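Local coordinates for protein Methylcobalamin\: coenzyme M methyltransferase (Methanosarcina mazei, PDB 4AY7) that transfers a methyl group from a methylated corrinoid protein to coenzyme M during methanogenesis, with zinc as its cofactor, at residues E60-L65 and I130-E135; A68-S73 and E142-D147; T85-A90 and V158-D163; N250-L255 and A275-E280; D257-G262 and E280-R285. One frame throughout, in Å; residues are numbered along the deposited sequence. Where two conformers were deposited one is given.

Interaction 1 (E60-L65 and I130-E135); sequences ELMAKL and IPVVLE
Met62 carries helix 59-71 across to Val132 and Val133 on helix 130-144, and it alone of the segment 60-65 reaches the two valines. Glu60, next to the start of its helix, is exposed. Its carboxylate lies near that of Glu135 with 5.3 Å between the two OE2 atoms, so these like charges share the surface without touching, where water can probably screen them. Met62 comes next and is buried. Its CG stands anti to the backbone N (chi1 -176°) and the chain runs straight on, which carries SD beside Val133, 4.2 Å from its CG2. A bend at chi3, -77°, then brings CE to Val132 CG1 at 4.1 Å. A long, unbranched and flexible residue suits this span, because the nearest CA atoms, those of Met62 and Val133, are 7.9 Å apart and the beta-branched valines offer only short, stiff methyls. This is outer-layer packing of the TIM barrel: the two helices lead into strands 78-80 and 150-155, which are neighbours in the parallel sheet. Met62 also packs on Ala136 of the facing helix and on Pro81, while its carbonyl O accepts a hydrogen bond from Tyr82 OH. Ala63, small enough for a place close to the other helix, turns to Ile139. Lys64 NZ bonds Val48 O. Leu65 closes the segment on another face of the helix, buried against Ala50, Trp52 and Tyr82.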
# COMPACT_ATOMS: atom_id res chain seq x y z
N GLU A 60 13.58 -8.00 13.19
CA GLU A 60 12.88 -9.02 13.99
C GLU A 60 11.61 -8.47 14.60
O GLU A 60 10.59 -9.12 14.56
CB GLU A 60 13.76 -9.60 15.05
CG GLU A 60 14.95 -10.35 14.49
CD GLU A 60 14.68 -11.80 14.11
OE1 GLU A 60 13.50 -12.32 14.14
OE2 GLU A 60 15.68 -12.42 13.70
N LEU A 61 11.63 -7.27 15.14
CA LEU A 61 10.38 -6.65 15.62
C LEU A 61 9.39 -6.29 14.51
O LEU A 61 8.16 -6.44 14.69
CB LEU A 61 10.66 -5.46 16.54
CG LEU A 61 11.48 -5.70 17.79
CD1 LEU A 61 11.84 -4.34 18.42
CD2 LEU A 61 10.77 -6.66 18.79
N MET A 62 9.90 -5.85 13.36
CA MET A 62 9.06 -5.61 12.20
C MET A 62 8.31 -6.94 11.83
O MET A 62 7.06 -6.95 11.62
CB MET A 62 9.90 -5.11 11.03
CG MET A 62 9.11 -4.73 9.78
SD MET A 62 10.06 -4.02 8.45
CE MET A 62 10.30 -2.33 9.06
N ALA A 63 9.06 -8.04 11.73
CA ALA A 63 8.49 -9.34 11.45
C ALA A 63 7.42 -9.70 12.51
O ALA A 63 6.28 -10.08 12.18
CB ALA A 63 9.58 -10.38 11.41
N LYS A 64 7.78 -9.49 13.77
CA LYS A 64 6.99 -9.94 14.90
C LYS A 64 5.66 -9.21 14.93
O LYS A 64 4.61 -9.88 15.03
CB LYS A 64 7.84 -9.83 16.20
CG LYS A 64 7.31 -10.58 17.39
CD LYS A 64 8.10 -10.23 18.64
CE LYS A 64 7.62 -11.04 19.86
NZ LYS A 64 8.26 -10.56 21.15
N LEU A 65 5.64 -7.91 14.67
CA LEU A 65 4.39 -7.18 14.63
C LEU A 65 3.52 -7.52 13.41
O LEU A 65 2.22 -7.51 13.51
CB LEU A 65 4.63 -5.72 14.63
CG LEU A 65 3.47 -4.77 14.64
CD1 LEU A 65 2.59 -4.96 15.91
CD2 LEU A 65 4.08 -3.39 14.53
N ILE A 130 16.23 -0.22 3.81
CA ILE A 130 15.92 -1.19 2.80
C ILE A 130 16.34 -2.57 3.29
O ILE A 130 15.56 -3.54 3.24
CB ILE A 130 16.48 -0.82 1.39
CG1 ILE A 130 15.61 0.33 0.83
CG2 ILE A 130 16.35 -2.01 0.41
CD1 ILE A 130 16.06 0.86 -0.51
N PRO A 131 17.53 -2.67 3.81
CA PRO A 131 17.89 -3.98 4.31
C PRO A 131 17.08 -4.50 5.54
O PRO A 131 17.03 -5.72 5.73
CB PRO A 131 19.36 -3.78 4.73
CG PRO A 131 19.85 -2.62 3.90
CD PRO A 131 18.65 -1.71 3.95
N VAL A 132 16.45 -3.63 6.32
CA VAL A 132 15.56 -4.08 7.39
C VAL A 132 14.30 -4.76 6.78
O VAL A 132 13.89 -5.85 7.22
CB VAL A 132 15.08 -2.91 8.27
CG1 VAL A 132 14.24 -3.43 9.39
CG2 VAL A 132 16.28 -2.21 8.95
N VAL A 133 13.70 -4.10 5.77
CA VAL A 133 12.53 -4.63 5.12
C VAL A 133 12.82 -5.94 4.40
O VAL A 133 12.07 -6.90 4.58
CB VAL A 133 11.95 -3.62 4.11
CG1 VAL A 133 10.76 -4.28 3.36
CG2 VAL A 133 11.46 -2.38 4.88
N LEU A 134 13.94 -6.03 3.69
CA LEU A 134 14.25 -7.28 2.99
C LEU A 134 14.48 -8.41 3.96
O LEU A 134 14.04 -9.52 3.77
CB LEU A 134 15.44 -7.09 2.04
CG LEU A 134 15.23 -5.98 0.98
CD1 LEU A 134 16.43 -5.96 0.04
CD2 LEU A 134 13.92 -6.16 0.15
N GLU A 135 15.18 -8.15 5.02
CA GLU A 135 15.39 -9.15 6.01
C GLU A 135 14.09 -9.57 6.73
O GLU A 135 13.93 -10.73 7.06
CB GLU A 135 16.46 -8.68 6.98
CG GLU A 135 16.63 -9.59 8.17
CD GLU A 135 17.41 -10.88 7.85
OE1 GLU A 135 17.77 -11.16 6.65
OE2 GLU A 135 17.74 -11.57 8.84

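Interaction 2 (A68-S73 and E142-D147); sequences ANHELS and EKVGPD
The imidazole of His70 and the carboxylate of Glu71 are the flat groups that meet helix 130-144, each in its own manner. Val144 approaches the His70 ring obliquely, its CG1 4.3 Å from CD2. The ring's polar side is engaged by Leu75, whose carbonyl O pairs with ND1, so a carbon of the ring is left to meet the valine methyl. Around the Glu71 carboxylate, Lys143 NZ sits at OE1 on the syn side, 23° out of the plane, and makes a 3.1 Å salt bridge. The other oxygen, OE2, rests against the lysine's aliphatic part, 3.5 Å from Lys143 CD, and against Val144 CG1. The contact belongs to the TIM barrel's outer layer, near the C-terminal ends of helices 59-71 and 130-144, away from the zinc and coenzyme M sites. Glutamate and lysine suit this solvent-exposed place: their side chains come from opposite directions and bridge helices whose nearest CA atoms, of Glu71 and Val144, are 9.6 Å apart. Lys143 starts with CG anti to the backbone N (chi1 -151°) and then bends twice, which brings NZ to one carboxylate oxygen while CD skirts the other. Lys143 and Val144 both also touch Leu67, an apolar neighbour on helix 59-71. Helix 130-144 stops immediately after the valine. Gly145 leaves helical angles with a positive phi of 79°; a CB there would crowd the carbonyl O of Val144 and strike Pro146 CD.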
# COMPACT_ATOMS: atom_id res chain seq x y z
N ALA A 68 1.80 -10.76 13.83
CA ALA A 68 0.82 -10.68 14.90
C ALA A 68 -0.53 -10.30 14.34
O ALA A 68 -1.54 -10.84 14.83
CB ALA A 68 1.28 -9.73 16.03
N ASN A 69 -0.58 -9.42 13.32
CA ASN A 69 -1.84 -9.04 12.68
C ASN A 69 -2.15 -9.96 11.48
O ASN A 69 -2.78 -9.53 10.46
CB ASN A 69 -1.88 -7.55 12.22
CG ASN A 69 -3.33 -7.04 12.03
OD1 ASN A 69 -4.26 -7.86 12.09
ND2 ASN A 69 -3.52 -5.73 11.85
N HIS A 70 -1.62 -11.18 11.60
CA HIS A 70 -1.96 -12.30 10.75
C HIS A 70 -2.43 -13.41 11.66
O HIS A 70 -3.52 -13.95 11.51
CB HIS A 70 -0.76 -12.73 9.91
CG HIS A 70 -0.93 -14.07 9.28
ND1 HIS A 70 -1.96 -14.34 8.44
CD2 HIS A 70 -0.21 -15.24 9.43
CE1 HIS A 70 -1.90 -15.64 8.06
NE2 HIS A 70 -0.82 -16.19 8.66
N GLU A 71 -1.59 -13.75 12.61
CA GLU A 71 -1.86 -14.87 13.49
C GLU A 71 -2.99 -14.60 14.53
O GLU A 71 -3.78 -15.47 14.78
CB GLU A 71 -0.53 -15.42 14.06
CG GLU A 71 0.28 -16.07 12.91
CD GLU A 71 1.61 -16.73 13.30
OE1 GLU A 71 1.92 -16.83 14.52
OE2 GLU A 71 2.36 -17.16 12.37
N LEU A 72 -3.10 -13.37 15.03
CA LEU A 72 -4.17 -13.02 15.95
C LEU A 72 -5.44 -12.46 15.28
O LEU A 72 -6.56 -12.54 15.86
CB LEU A 72 -3.63 -12.04 17.02
CG LEU A 72 -2.67 -12.70 18.00
CD1 LEU A 72 -1.92 -11.68 18.82
CD2 LEU A 72 -3.45 -13.66 18.90
N SER A 73 -5.34 -11.89 14.07
CA SER A 73 -6.49 -11.23 13.47
C SER A 73 -7.25 -12.10 12.46
O SER A 73 -8.43 -11.88 12.24
CB SER A 73 -6.10 -9.96 12.76
OG SER A 73 -5.22 -10.29 11.66
N GLU A 142 10.06 -17.48 6.35
CA GLU A 142 10.52 -18.66 7.02
C GLU A 142 9.50 -19.12 8.04
O GLU A 142 9.38 -20.30 8.25
CB GLU A 142 11.89 -18.42 7.70
CG GLU A 142 12.43 -19.67 8.37
CD GLU A 142 13.91 -19.58 8.72
OE1 GLU A 142 14.50 -18.44 8.80
OE2 GLU A 142 14.49 -20.68 8.95
N LYS A 143 8.82 -18.19 8.69
CA LYS A 143 7.87 -18.57 9.74
C LYS A 143 6.54 -19.08 9.19
O LYS A 143 5.98 -20.03 9.71
CB LYS A 143 7.53 -17.43 10.67
CG LYS A 143 7.19 -17.97 12.04
CD LYS A 143 5.87 -17.47 12.58
CE LYS A 143 5.59 -18.10 13.96
NZ LYS A 143 4.97 -17.03 14.82
N VAL A 144 5.99 -18.39 8.22
CA VAL A 144 4.68 -18.79 7.69
C VAL A 144 4.71 -19.82 6.56
O VAL A 144 3.68 -20.46 6.26
CB VAL A 144 3.89 -17.58 7.19
CG1 VAL A 144 3.73 -16.59 8.30
CG2 VAL A 144 4.53 -16.96 5.91
N GLY A 145 5.87 -20.00 5.91
CA GLY A 145 5.95 -20.98 4.85
C GLY A 145 5.37 -20.48 3.53
O GLY A 145 5.04 -19.26 3.37
N PRO A 146 5.30 -21.38 2.55
CA PRO A 146 5.07 -20.97 1.20
C PRO A 146 3.61 -20.65 0.90
O PRO A 146 3.36 -19.99 -0.11
CB PRO A 146 5.54 -22.19 0.37
CG PRO A 146 5.35 -23.36 1.28
CD PRO A 146 5.54 -22.84 2.68
N ASP A 147 2.69 -21.04 1.77
CA ASP A 147 1.26 -20.92 1.45
C ASP A 147 0.49 -19.69 1.93
O ASP A 147 -0.72 -19.58 1.67
CB ASP A 147 0.53 -22.17 1.94
CG ASP A 147 1.04 -23.44 1.23
OD1 ASP A 147 1.60 -23.39 0.08
OD2 ASP A 147 0.82 -24.52 1.81

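Interaction 3 (T85-A90 and V158-D163); sequences TVLVEA and VTVASD
Val88 and Val160 make the closest meeting here, with Val88 CG1 lying 3.6 Å from Val160 CA and 3.8 Å from its CG2. The same CG1 is 3.7 Å from Asp163 OD2, so it lies between Val160 and Asp163, about one turn apart on helix 157-165. It stands anti to the carbonyl carbon of Val88 (chi1 -68°), which turns it to both. Leu87 adds its CD2 at 3.9 Å from Val160 CG2, the two side chains crossing at about a right angle. Compact, beta-branched valines suit the place: the CA atoms of Val88 and Val160 are just 5.8 Å apart. The axes of the segments 86-90 and 158-163 cross at -38°, as parts of two helices that begin beyond the C-terminal ends of neighbouring TIM-barrel strands, 78-80 and 150-155. Further out, carboxylates fix both helix starts. Glu155 OE2 accepts Val88 N and, weakly, Leu87 N. Asp211 takes Val158 N with OD2 and Thr159 OG1 with OD1. Such negative groups at helix N-termini would be expected to be favoured by the helix dipole. Leu87 and Val160 also touch Ser192 and Ala188 of helix 178-202, and Thr85 OG1 bonds OD2 of the sulfinoalanine formed from Cys83.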
# COMPACT_ATOMS: atom_id res chain seq x y z
N THR A 85 8.06 5.68 4.04
CA THR A 85 9.32 6.43 4.01
C THR A 85 10.58 5.61 3.74
O THR A 85 11.69 6.20 3.57
CB THR A 85 9.59 7.26 5.34
OG1 THR A 85 9.86 6.35 6.42
CG2 THR A 85 8.41 8.19 5.76
N VAL A 86 10.50 4.31 3.67
CA VAL A 86 11.73 3.55 3.52
C VAL A 86 12.55 3.94 2.27
O VAL A 86 13.79 4.07 2.33
CB VAL A 86 11.46 2.03 3.60
CG1 VAL A 86 12.69 1.17 3.28
CG2 VAL A 86 10.96 1.64 4.99
N LEU A 87 11.87 3.99 1.13
CA LEU A 87 12.56 4.20 -0.12
C LEU A 87 13.01 5.67 -0.16
O LEU A 87 14.12 5.98 -0.58
CB LEU A 87 11.62 3.82 -1.32
CG LEU A 87 12.23 4.11 -2.74
CD1 LEU A 87 13.60 3.41 -2.85
CD2 LEU A 87 11.23 3.69 -3.84
N VAL A 88 12.15 6.60 0.22
CA VAL A 88 12.54 8.02 0.08
C VAL A 88 13.75 8.36 0.98
O VAL A 88 14.65 9.13 0.58
CB VAL A 88 11.34 8.96 0.31
CG1 VAL A 88 10.33 8.78 -0.85
CG2 VAL A 88 10.61 8.68 1.59
N GLU A 89 13.81 7.73 2.14
CA GLU A 89 14.94 7.85 2.99
C GLU A 89 16.19 7.24 2.37
O GLU A 89 17.26 7.83 2.52
CB GLU A 89 14.70 7.13 4.30
CG GLU A 89 15.88 7.20 5.23
CD GLU A 89 15.57 6.63 6.62
OE1 GLU A 89 14.91 5.60 6.66
OE2 GLU A 89 15.96 7.13 7.70
N ALA A 90 16.10 6.07 1.80
CA ALA A 90 17.23 5.47 1.05
C ALA A 90 17.68 6.35 -0.11
O ALA A 90 18.89 6.50 -0.32
CB ALA A 90 16.88 4.07 0.62
N VAL A 158 4.94 8.62 -7.56
CA VAL A 158 4.57 10.02 -7.54
C VAL A 158 5.00 10.60 -6.17
O VAL A 158 5.60 11.67 -6.06
CB VAL A 158 3.10 10.24 -7.83
CG1 VAL A 158 2.72 11.72 -7.82
CG2 VAL A 158 2.77 9.59 -9.18
N THR A 159 4.65 9.89 -5.11
CA THR A 159 4.99 10.32 -3.76
C THR A 159 6.50 10.36 -3.54
O THR A 159 6.99 11.28 -2.89
CB THR A 159 4.20 9.43 -2.80
OG1 THR A 159 2.81 9.69 -3.03
CG2 THR A 159 4.52 9.70 -1.28
N VAL A 160 7.24 9.40 -4.13
CA VAL A 160 8.70 9.40 -4.04
C VAL A 160 9.26 10.62 -4.74
O VAL A 160 10.13 11.27 -4.18
CB VAL A 160 9.35 8.14 -4.69
CG1 VAL A 160 10.84 8.32 -4.83
CG2 VAL A 160 8.98 6.89 -3.89
N ALA A 161 8.73 10.99 -5.91
CA ALA A 161 9.25 12.14 -6.62
C ALA A 161 9.01 13.40 -5.79
O ALA A 161 9.88 14.25 -5.66
CB ALA A 161 8.58 12.30 -7.96
N SER A 162 7.81 13.50 -5.25
CA SER A 162 7.39 14.63 -4.43
C SER A 162 8.25 14.78 -3.19
O SER A 162 8.62 15.92 -2.79
CB SER A 162 5.94 14.43 -4.02
OG SER A 162 5.49 15.57 -3.34
N ASP A 163 8.59 13.65 -2.58
CA ASP A 163 9.53 13.68 -1.41
C ASP A 163 10.99 14.00 -1.78
O ASP A 163 11.70 14.63 -0.93
CB ASP A 163 9.46 12.40 -0.59
CG ASP A 163 8.13 12.24 0.17
OD1 ASP A 163 7.47 13.24 0.56
OD2 ASP A 163 7.82 11.10 0.50

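Interaction 4 (N250-L255 and A275-E280); sequences NVNPIL and AKKGKE
Asn252 ND2 is held by a hydrogen bond to Ile272 O, and Lys277 NZ stands 4.3 Å from this amide nitrogen. Both nitrogens are donors, so the lysine is a neighbour of the amide and not its partner; a long, extended chain brings the ammonium of the exposed Lys277 there. Asparagine suits the place, since its amide ties this part of the chain to the loop ahead of helix 275-282. Deeper in, Leu255 turns its CD2 onto the bare backbone of Gly278, 4.2 Å from CA. With no side chain in between, the leucine methyl lies directly on the main chain, and the nearest CA atoms, of Leu255 and Gly278, are 8.0 Å apart. A leucine suits this spot because it also packs on Val281 and Ile282 of the facing helix. On the solvent side, Lys276 NZ reaches one turn on to Glu280 OE2 in a weak 3.3 Å salt bridge. Lys279 pairs through NZ with OD2 of Asp319, a magnesium-binding residue. In the TIM barrel these helices follow the adjacent strands 242-246 and 265-267: helix 252-259 is flanked on another face by helix 221-238 through Ile254, while helix 275-282 lies on strand 287-292 through Ala275 and Lys279.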
# COMPACT_ATOMS: atom_id res chain seq x y z
N ASN A 250 -10.59 11.25 -2.75
CA ASN A 250 -11.71 11.27 -3.73
C ASN A 250 -11.12 11.03 -5.14
O ASN A 250 -10.93 11.96 -5.90
CB ASN A 250 -12.38 12.67 -3.64
CG ASN A 250 -12.58 13.14 -2.19
OD1 ASN A 250 -13.51 12.69 -1.53
ND2 ASN A 250 -11.69 14.00 -1.68
N VAL A 251 -10.78 9.78 -5.43
CA VAL A 251 -10.17 9.39 -6.69
C VAL A 251 -11.18 9.16 -7.83
O VAL A 251 -10.75 8.79 -8.87
CB VAL A 251 -9.30 8.11 -6.58
CG1 VAL A 251 -8.10 8.34 -5.71
CG2 VAL A 251 -10.07 6.90 -6.05
N ASN A 252 -12.51 9.36 -7.67
CA ASN A 252 -13.39 9.10 -8.81
C ASN A 252 -12.99 9.79 -10.13
O ASN A 252 -13.17 9.19 -11.21
CB ASN A 252 -14.84 9.41 -8.51
CG ASN A 252 -15.49 8.32 -7.67
OD1 ASN A 252 -15.11 7.17 -7.76
ND2 ASN A 252 -16.33 8.71 -6.76
N PRO A 253 -12.43 11.02 -10.06
CA PRO A 253 -12.12 11.71 -11.35
C PRO A 253 -10.94 11.11 -12.11
O PRO A 253 -10.79 11.39 -13.30
CB PRO A 253 -11.86 13.14 -10.94
CG PRO A 253 -12.46 13.29 -9.55
CD PRO A 253 -12.44 11.94 -8.90
N ILE A 254 -10.27 10.15 -11.50
CA ILE A 254 -9.19 9.42 -12.12
C ILE A 254 -9.28 7.94 -11.99
O ILE A 254 -8.39 7.25 -12.47
CB ILE A 254 -7.78 9.84 -11.50
CG1 ILE A 254 -7.63 9.49 -9.99
CG2 ILE A 254 -7.45 11.30 -11.82
CD1 ILE A 254 -6.19 9.58 -9.48
N LEU A 255 -10.34 7.43 -11.35
CA LEU A 255 -10.52 5.99 -11.18
C LEU A 255 -10.39 5.23 -12.49
O LEU A 255 -9.72 4.22 -12.52
CB LEU A 255 -11.87 5.71 -10.51
CG LEU A 255 -12.05 4.29 -10.01
CD1 LEU A 255 -10.88 3.88 -9.10
CD2 LEU A 255 -13.41 4.18 -9.27
N ALA A 275 -18.66 -0.25 -3.48
CA ALA A 275 -17.88 -1.16 -4.29
C ALA A 275 -18.59 -1.42 -5.68
O ALA A 275 -17.94 -1.45 -6.75
CB ALA A 275 -17.69 -2.48 -3.53
N LYS A 276 -19.91 -1.54 -5.66
CA LYS A 276 -20.67 -1.77 -6.86
C LYS A 276 -20.40 -0.65 -7.89
O LYS A 276 -20.15 -0.94 -9.07
CB LYS A 276 -22.15 -1.90 -6.51
CG LYS A 276 -23.06 -2.16 -7.72
CD LYS A 276 -24.51 -1.82 -7.37
CE LYS A 276 -25.36 -1.48 -8.61
NZ LYS A 276 -25.64 0.00 -8.76
N LYS A 277 -20.32 0.59 -7.39
CA LYS A 277 -20.15 1.69 -8.27
C LYS A 277 -18.70 1.65 -8.82
O LYS A 277 -18.44 1.79 -10.07
CB LYS A 277 -20.45 3.00 -7.56
CG LYS A 277 -20.10 4.20 -8.40
CD LYS A 277 -20.23 5.52 -7.62
CE LYS A 277 -20.67 6.64 -8.60
NZ LYS A 277 -20.35 8.05 -8.22
N GLY A 278 -17.74 1.44 -7.91
CA GLY A 278 -16.36 1.31 -8.35
C GLY A 278 -16.17 0.24 -9.42
O GLY A 278 -15.41 0.45 -10.41
N LYS A 279 -16.83 -0.91 -9.25
CA LYS A 279 -16.70 -2.04 -10.21
C LYS A 279 -17.26 -1.64 -11.56
O LYS A 279 -16.75 -2.06 -12.60
CB LYS A 279 -17.33 -3.34 -9.68
CG LYS A 279 -16.60 -3.93 -8.48
CD LYS A 279 -15.28 -4.65 -8.85
CE LYS A 279 -15.64 -5.97 -9.52
NZ LYS A 279 -14.44 -6.69 -9.95
N GLU A 280 -18.31 -0.81 -11.57
CA GLU A 280 -18.91 -0.34 -12.81
C GLU A 280 -17.94 0.54 -13.60
O GLU A 280 -17.84 0.42 -14.82
CB GLU A 280 -20.22 0.43 -12.62
CG GLU A 280 -21.47 -0.44 -12.29
CD GLU A 280 -22.77 0.40 -12.14
OE1 GLU A 280 -22.82 1.53 -12.73
OE2 GLU A 280 -23.75 -0.05 -11.43

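Interaction 5 (D257-G262 and E280-R285); sequences DMADCG and EVIGTR
Arg285 lays its guanidinium group over Ala259 and points one edge at Asp260. The methyl of Ala259 sits over the centre of one guanidinium face, 3.7 Å above the plane, a place for which alanine is small enough. At the edge, NH1 gives a 2.8 Å bond to Asp260 OD1 with an N-H...O angle of 158°. The acceptor lies almost in the guanidinium plane, yet the nitrogen stands well above the carboxylate plane; the two flat groups are turned 54° apart, so this salt bridge uses one oxygen and is not a two-pronged pairing. NH2 bonds Ser256 OG and, weakly, Val281 O 3.1 Å away. A bend at chi3 (-65°) of the arginine folds the group back to these partners, and together they fix how it is turned. Asp260 OD2 has a second charge in Lys229, which probably steadies the carboxylate. A leucine in place of Arg285 would probably leave Asp260 OD1 without its charged mate and Ser256 OG without the NH2 bond. Beside the guanidinium, Ile282 brings CB to 3.9 Å from Ala259 CB, and CG2 is the branch that meets the alanine. Ile282 also opens a type II' turn to Arg285, where Gly283 takes the positive phi at the second position. The arrangement belongs to the outer layer of a TIM barrel, at the C-terminal ends of helices 252-259 and 275-282, just before the chain re-enters the barrel as strands 265-267 and 287-292.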
# COMPACT_ATOMS: atom_id res chain seq x y z
N ASP A 257 -8.80 6.11 -15.17
CA ASP A 257 -7.38 6.26 -15.58
C ASP A 257 -6.50 5.35 -14.74
O ASP A 257 -5.61 4.74 -15.29
CB ASP A 257 -6.94 7.70 -15.45
CG ASP A 257 -7.76 8.64 -16.30
OD1 ASP A 257 -7.68 8.45 -17.51
OD2 ASP A 257 -8.46 9.55 -15.76
N MET A 258 -6.78 5.22 -13.44
CA MET A 258 -6.08 4.25 -12.62
C MET A 258 -6.19 2.84 -13.17
O MET A 258 -5.25 2.06 -13.11
CB MET A 258 -6.64 4.29 -11.19
CG MET A 258 -6.27 5.59 -10.41
SD MET A 258 -7.15 5.77 -8.85
CE MET A 258 -6.58 4.29 -8.01
N ALA A 259 -7.40 2.50 -13.69
CA ALA A 259 -7.68 1.19 -14.19
C ALA A 259 -6.91 0.89 -15.46
O ALA A 259 -6.77 -0.28 -15.79
CB ALA A 259 -9.20 0.97 -14.38
N ASP A 260 -6.43 1.92 -16.15
CA ASP A 260 -5.54 1.76 -17.32
C ASP A 260 -4.03 1.69 -16.98
O ASP A 260 -3.22 1.67 -17.93
CB ASP A 260 -5.75 2.97 -18.26
CG ASP A 260 -7.09 2.99 -18.95
OD1 ASP A 260 -7.69 1.93 -19.22
OD2 ASP A 260 -7.57 4.10 -19.26
N CYS A 261 -3.62 1.65 -15.69
CA CYS A 261 -2.18 1.77 -15.36
C CYS A 261 -1.47 0.42 -15.30
O CYS A 261 -0.27 0.38 -15.08
CB CYS A 261 -1.93 2.53 -14.09
SG CYS A 261 -2.38 4.28 -14.09
N GLY A 262 -2.22 -0.67 -15.46
CA GLY A 262 -1.58 -1.97 -15.49
C GLY A 262 -1.38 -2.72 -14.20
O GLY A 262 -0.76 -3.78 -14.19
N GLU A 280 -18.31 -0.81 -11.57
CA GLU A 280 -18.91 -0.34 -12.81
C GLU A 280 -17.94 0.54 -13.60
O GLU A 280 -17.84 0.42 -14.82
CB GLU A 280 -20.22 0.43 -12.62
CG GLU A 280 -21.47 -0.44 -12.29
CD GLU A 280 -22.77 0.40 -12.14
OE1 GLU A 280 -22.82 1.53 -12.73
OE2 GLU A 280 -23.75 -0.05 -11.43
N VAL A 281 -17.22 1.40 -12.87
CA VAL A 281 -16.24 2.32 -13.50
C VAL A 281 -15.06 1.54 -14.08
O VAL A 281 -14.68 1.75 -15.23
CB VAL A 281 -15.76 3.40 -12.53
CG1 VAL A 281 -14.62 4.21 -13.15
CG2 VAL A 281 -16.90 4.28 -12.10
N ILE A 282 -14.52 0.60 -13.34
CA ILE A 282 -13.34 -0.06 -13.77
C ILE A 282 -13.54 -1.23 -14.68
O ILE A 282 -12.63 -1.56 -15.43
CB ILE A 282 -12.40 -0.43 -12.56
CG1 ILE A 282 -12.90 -1.66 -11.81
CG2 ILE A 282 -12.22 0.80 -11.66
CD1 ILE A 282 -12.10 -2.02 -10.56
N GLY A 283 -14.73 -1.87 -14.66
CA GLY A 283 -15.09 -2.79 -15.73
C GLY A 283 -14.23 -4.02 -15.61
O GLY A 283 -14.16 -4.63 -14.54
N THR A 284 -13.62 -4.43 -16.69
CA THR A 284 -12.79 -5.67 -16.70
C THR A 284 -11.26 -5.31 -16.52
O THR A 284 -10.40 -6.16 -16.47
CB THR A 284 -12.99 -6.37 -18.07
OG1 THR A 284 -12.35 -5.60 -19.11
CG2 THR A 284 -14.50 -6.46 -18.42
N ARG A 285 -10.96 -4.05 -16.36
CA ARG A 285 -9.57 -3.59 -16.52
C ARG A 285 -8.70 -3.80 -15.28
O ARG A 285 -7.47 -3.87 -15.38
CB ARG A 285 -9.56 -2.13 -16.97
CG ARG A 285 -9.94 -1.99 -18.43
CD ARG A 285 -10.03 -0.52 -18.77
NE ARG A 285 -11.11 0.13 -18.05
CZ ARG A 285 -11.14 1.39 -17.61
NH1 ARG A 285 -10.12 2.19 -17.80
NH2 ARG A 285 -12.20 1.89 -17.00

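The contacts form two groups among the barrel's helices. Interactions 1 and 2 share helices 59-71 and 130-144, with centres 14 Å apart; interaction 3 touches interaction 1, where Ile130 CD1 packs 3.5 Å from Ala90 CB, but not interaction 2. Interactions 4 and 5 share helices 252-259 and 275-282; their centres are 9 Å apart, and Leu255 CG meets Ile282 CG2 at 3.9 Å. Interactions 1 and 4 lie on opposite sides of the chain's centre, 34 Å between centres. The side chain of Met62 is about 10 Å from that of Gln38, which binds coenzyme M, absent from this model, and the Leu255 side chain about 12 Å from the zinc ion.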